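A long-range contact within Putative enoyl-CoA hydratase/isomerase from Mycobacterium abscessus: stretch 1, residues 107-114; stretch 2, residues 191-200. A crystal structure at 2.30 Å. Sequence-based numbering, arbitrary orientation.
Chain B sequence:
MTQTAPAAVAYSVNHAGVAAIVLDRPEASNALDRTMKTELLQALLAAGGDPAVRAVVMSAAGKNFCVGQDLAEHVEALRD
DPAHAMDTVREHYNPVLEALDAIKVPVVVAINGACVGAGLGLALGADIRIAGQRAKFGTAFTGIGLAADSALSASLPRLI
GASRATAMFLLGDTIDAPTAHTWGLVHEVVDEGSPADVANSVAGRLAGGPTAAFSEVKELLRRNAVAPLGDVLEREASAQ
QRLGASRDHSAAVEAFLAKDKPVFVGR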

ATOM      1  N   VAL B 107      13.895   7.525  13.832  1.00 17.32           N
ATOM      2  CA  VAL B 107      13.037   8.188  14.823  1.00 17.10           C
ATOM      3  C   VAL B 107      12.078   7.156  15.373  1.00 16.92           C
ATOM      4  O   VAL B 107      11.377   6.502  14.609  1.00 16.87           O
ATOM      5  CB  VAL B 107      12.216   9.334  14.197  1.00 16.97           C
ATOM      6  CG1 VAL B 107      11.314   9.990  15.239  1.00 16.95           C
ATOM      7  CG2 VAL B 107      13.135  10.364  13.568  1.00 17.07           C
ATOM      8  N   VAL B 108      12.069   7.017  16.697  1.00 17.05           N
ATOM      9  CA  VAL B 108      11.229   6.071  17.410  1.00 17.01           C
ATOM     10  C   VAL B 108      10.252   6.880  18.241  1.00 16.99           C
ATOM     11  O   VAL B 108      10.622   7.931  18.765  1.00 16.95           O
ATOM     12  CB  VAL B 108      12.071   5.199  18.359  1.00 17.34           C
ATOM     13  CG1 VAL B 108      11.228   4.093  18.988  1.00 17.45           C
ATOM     14  CG2 VAL B 108      13.267   4.611  17.621  1.00 17.52           C
ATOM     15  N   VAL B 109       9.012   6.396  18.371  1.00 16.94           N
ATOM     16  CA  VAL B 109       8.021   7.065  19.207  1.00 16.92           C
ATOM     17  C   VAL B 109       7.338   6.073  20.152  1.00 17.24           C
ATOM     18  O   VAL B 109       7.030   4.938  19.775  1.00 17.21           O
ATOM     19  CB  VAL B 109       7.000   7.867  18.366  1.00 16.67           C
ATOM     20  CG1 VAL B 109       6.166   6.946  17.491  1.00 16.62           C
ATOM     21  CG2 VAL B 109       6.115   8.739  19.251  1.00 16.64           C
ATOM     22  N   ALA B 110       7.168   6.508  21.402  1.00 17.53           N
ATOM     23  CA  ALA B 110       6.497   5.735  22.444  1.00 17.99           C
ATOM     24  C   ALA B 110       5.121   6.341  22.650  1.00 18.07           C
ATOM     25  O   ALA B 110       5.013   7.529  22.961  1.00 18.03           O
ATOM     26  CB  ALA B 110       7.291   5.788  23.744  1.00 18.29           C
ATOM     27  N   ILE B 111       4.080   5.530  22.475  1.00 18.28           N
ATOM     28  CA  ILE B 111       2.705   6.024  22.497  1.00 18.44           C
ATOM     29  C   ILE B 111       1.898   5.404  23.637  1.00 19.00           C
ATOM     30  O   ILE B 111       1.512   4.226  23.610  1.00 19.28           O
ATOM     31  CB  ILE B 111       1.984   5.794  21.157  1.00 18.22           C
ATOM     32  CG1 ILE B 111       2.880   6.212  19.985  1.00 17.87           C
ATOM     33  CG2 ILE B 111       0.684   6.589  21.112  1.00 18.17           C
ATOM     34  CD1 ILE B 111       2.287   5.873  18.633  1.00 17.70           C
ATOM     35  N   ASN B 112       1.675   6.240  24.641  1.00 19.26           N
ATOM     36  CA  ASN B 112       0.818   5.955  25.779  1.00 19.71           C
ATOM     37  C   ASN B 112      -0.561   6.575  25.543  1.00 19.44           C
ATOM     38  O   ASN B 112      -0.657   7.651  24.950  1.00 19.12           O
ATOM     39  CB  ASN B 112       1.459   6.560  27.047  1.00 20.23           C
ATOM     40  CG  ASN B 112       1.945   8.020  26.844  1.00 20.32           C
ATOM     41  OD1 ASN B 112       2.278   8.451  25.721  1.00 19.76           O
ATOM     42  ND2 ASN B 112       1.994   8.779  27.941  1.00 20.77           N
ATOM     43  N   GLY B 113      -1.613   5.897  25.995  1.00 19.58           N
ATOM     44  CA  GLY B 113      -2.979   6.433  25.973  1.00 19.64           C
ATOM     45  C   GLY B 113      -3.429   7.098  24.672  1.00 19.19           C
ATOM     46  O   GLY B 113      -3.160   6.590  23.584  1.00 19.00           O
ATOM     47  N   ALA B 114      -4.097   8.249  24.790  1.00 19.00           N
ATOM     48  CA  ALA B 114      -4.734   8.896  23.639  1.00 18.65           C
ATOM     49  C   ALA B 114      -3.730   9.509  22.673  1.00 18.00           C
ATOM     50  O   ALA B 114      -2.804  10.228  23.080  1.00 18.01           O
ATOM     51  CB  ALA B 114      -5.736   9.954  24.092  1.00 18.79           C
ATOM     52  N   ASP B 191       3.221  -3.567  27.586  1.00 32.92           N
ATOM     53  CA  ASP B 191       2.486  -3.182  28.788  1.00 34.86           C
ATOM     54  C   ASP B 191       2.443  -1.649  28.895  1.00 33.94           C
ATOM     55  O   ASP B 191       3.437  -0.981  28.598  1.00 33.83           O
ATOM     56  CB  ASP B 191       3.169  -3.799  30.014  1.00 36.77           C
ATOM     57  CG  ASP B 191       2.373  -3.611  31.287  1.00 38.90           C
ATOM     58  OD1 ASP B 191       1.548  -4.494  31.621  1.00 40.96           O
ATOM     59  OD2 ASP B 191       2.569  -2.575  31.954  1.00 40.12           O
ATOM     60  N   GLU B 192       1.293  -1.097  29.287  1.00 33.36           N
ATOM     61  CA  GLU B 192       1.152   0.360  29.434  1.00 33.15           C
ATOM     62  C   GLU B 192       2.138   0.796  30.520  1.00 33.60           C
ATOM     63  O   GLU B 192       2.301   0.111  31.528  1.00 34.76           O
ATOM     64  CB  GLU B 192      -0.305   0.756  29.776  1.00 33.29           C
ATOM     65  CG  GLU B 192      -0.678   2.239  29.575  1.00 32.63           C
ATOM     66  CD  GLU B 192      -0.890   2.659  28.113  1.00 32.03           C
ATOM     67  OE1 GLU B 192      -1.054   1.804  27.234  1.00 31.84           O
ATOM     68  OE2 GLU B 192      -0.910   3.865  27.829  1.00 32.07           O
ATOM     69  N   GLY B 193       2.844   1.895  30.299  1.00 32.81           N
ATOM     70  CA  GLY B 193       3.920   2.277  31.216  1.00 33.36           C
ATOM     71  C   GLY B 193       5.271   1.611  30.956  1.00 33.06           C
ATOM     72  O   GLY B 193       6.219   1.843  31.702  1.00 33.94           O
ATOM     73  N   SER B 194       5.359   0.760  29.932  1.00 31.77           N
ATOM     74  CA  SER B 194       6.655   0.362  29.357  1.00 31.26           C
ATOM     75  C   SER B 194       7.036   0.995  27.995  1.00 29.69           C
ATOM     76  O   SER B 194       8.165   0.807  27.556  1.00 30.59           O
ATOM     77  CB  SER B 194       6.736  -1.169  29.214  1.00 31.98           C
ATOM     78  OG  SER B 194       6.813  -1.811  30.474  1.00 32.63           O
ATOM     79  N   PRO B 195       6.117   1.728  27.318  1.00 28.41           N
ATOM     80  CA  PRO B 195       6.462   2.097  25.929  1.00 27.21           C
ATOM     81  C   PRO B 195       7.692   2.969  25.806  1.00 25.75           C
ATOM     82  O   PRO B 195       8.500   2.748  24.915  1.00 25.28           O
ATOM     83  CB  PRO B 195       5.230   2.868  25.413  1.00 27.08           C
ATOM     84  CG  PRO B 195       4.220   2.829  26.483  1.00 27.61           C
ATOM     85  CD  PRO B 195       4.805   2.260  27.731  1.00 28.11           C
ATOM     86  N   ALA B 196       7.826   3.952  26.688  1.00 24.97           N
ATOM     87  CA  ALA B 196       9.015   4.797  26.698  1.00 24.93           C
ATOM     88  C   ALA B 196      10.279   3.986  27.009  1.00 25.21           C
ATOM     89  O   ALA B 196      11.318   4.193  26.375  1.00 24.80           O
ATOM     90  CB  ALA B 196       8.854   5.962  27.671  1.00 24.73           C
ATOM     91  N   ASP B 197      10.191   3.055  27.960  1.00 25.68           N
ATOM     92  CA  ASP B 197      11.343   2.205  28.271  1.00 26.48           C
ATOM     93  C   ASP B 197      11.781   1.429  27.038  1.00 25.95           C
ATOM     94  O   ASP B 197      12.963   1.415  26.692  1.00 26.26           O
ATOM     95  CB  ASP B 197      11.045   1.223  29.412  1.00 27.67           C
ATOM     96  CG  ASP B 197      10.904   1.910  30.765  1.00 28.49           C
ATOM     97  OD1 ASP B 197      11.407   3.048  30.950  1.00 28.41           O
ATOM     98  OD2 ASP B 197      10.277   1.295  31.650  1.00 29.74           O
ATOM     99  N   VAL B 198      10.825   0.796  26.368  1.00 25.08           N
ATOM    100  CA  VAL B 198      11.136  -0.021  25.194  1.00 24.53           C
ATOM    101  C   VAL B 198      11.630   0.856  24.046  1.00 23.61           C
ATOM    102  O   VAL B 198      12.622   0.520  23.384  1.00 23.67           O
ATOM    103  CB  VAL B 198       9.926  -0.871  24.766  1.00 24.21           C
ATOM    104  CG1 VAL B 198      10.197  -1.591  23.455  1.00 24.02           C
ATOM    105  CG2 VAL B 198       9.590  -1.863  25.872  1.00 24.85           C
ATOM    106  N   ALA B 199      10.964   1.985  23.833  1.00 22.71           N
ATOM    107  CA  ALA B 199      11.389   2.940  22.804  1.00 22.31           C
ATOM    108  C   ALA B 199      12.836   3.418  23.018  1.00 22.71           C
ATOM    109  O   ALA B 199      13.619   3.506  22.066  1.00 22.46           O
ATOM    110  CB  ALA B 199      10.441   4.125  22.765  1.00 21.83           C
ATOM    111  N   ASN B 200      13.178   3.724  24.269  1.00 23.08           N
ATOM    112  CA  ASN B 200      14.540   4.118  24.630  1.00 23.32           C
ATOM    113  C   ASN B 200      15.546   3.020  24.349  1.00 23.60           C
ATOM    114  O   ASN B 200      16.644   3.313  23.881  1.00 23.84           O
ATOM    115  CB  ASN B 200      14.625   4.536  26.107  1.00 23.74           C
ATOM    116  CG  ASN B 200      14.007   5.902  26.366  1.00 23.35           C
ATOM    117  OD1 ASN B 200      13.870   6.721  25.463  1.00 23.02           O
ATOM    118  ND2 ASN B 200      13.631   6.149  27.607  1.00 23.55           N
TER

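How closely a helix can settle on a β-strand depends on the size of the side chains between them, and the packing of strand 107-111 against helix 195-200 is a compact illustration. The two elements run nearly antiparallel, at 167°, and their axes approach to 7.2 Å. At the centre lies Ala-110, whose CA is 5.0 Å from the CA of Ala-196. Its methyl group points toward the helix and meets three residues at the start of the helix: Ala-110 CB lies 3.7 Å from Ala-199 CB, 3.9 Å from Pro-195 CB and 4.2 Å from Ala-196 CB. It also reaches the helix backbone, with Ala-110 CB 3.5 Å from both Pro-195 O and Ala-196 N. The small methyl is in keeping with a close approach of the two backbones here.

Pro-195 and Ala-199, four residues apart, both direct their CB atoms toward the strand, and they are joined by the backbone hydrogen bond from Ala-199 N to Pro-195 O, 2.8 Å long. Proline suits the first turn of a helix, where its lack of an amide hydrogen costs no helical hydrogen bond; here Pro-195 CB also lies 4.1 Å from Ile-111 N.

The strand alternates in the usual way. Val-108 and Ala-110 face the helix, while Val-109 and Ile-111 turn their side chains away from it into other buried surroundings. Val-108, in the t rotamer, extends the apolar patch, with its CG1 3.9 Å from Ala-199 CB; a branched side chain fits well here, both in an extended backbone and in a buried site.

Beyond the end of the strand the contact becomes polar. Glu-192 starts out sideways, but its chain, with chi1 t and chi2 p, brings the carboxylate nearer to the opposing loop. Glu-192 OE2 accepts a hydrogen bond from Gly-113 N at 2.8 Å, with an N-H...O angle of 149°, the one hydrogen bond between the stretches. Glu-192 OE2 also lies 3.4 Å from Asn-112 CA, while Glu-192 OE1 is hydrogen-bonded elsewhere in the structure. Gly-113 has a positive phi of 46°, which favours glycine. Glu-192 itself sits in a type II turn from Asp-191 to Ser-194, closed by Ser-194 N to Asp-191 O at 2.9 Å; Gly-193 suits its third position, where a CB would be jammed against the preceding carbonyl oxygen. In all, 313 Å² is buried, counting both sides.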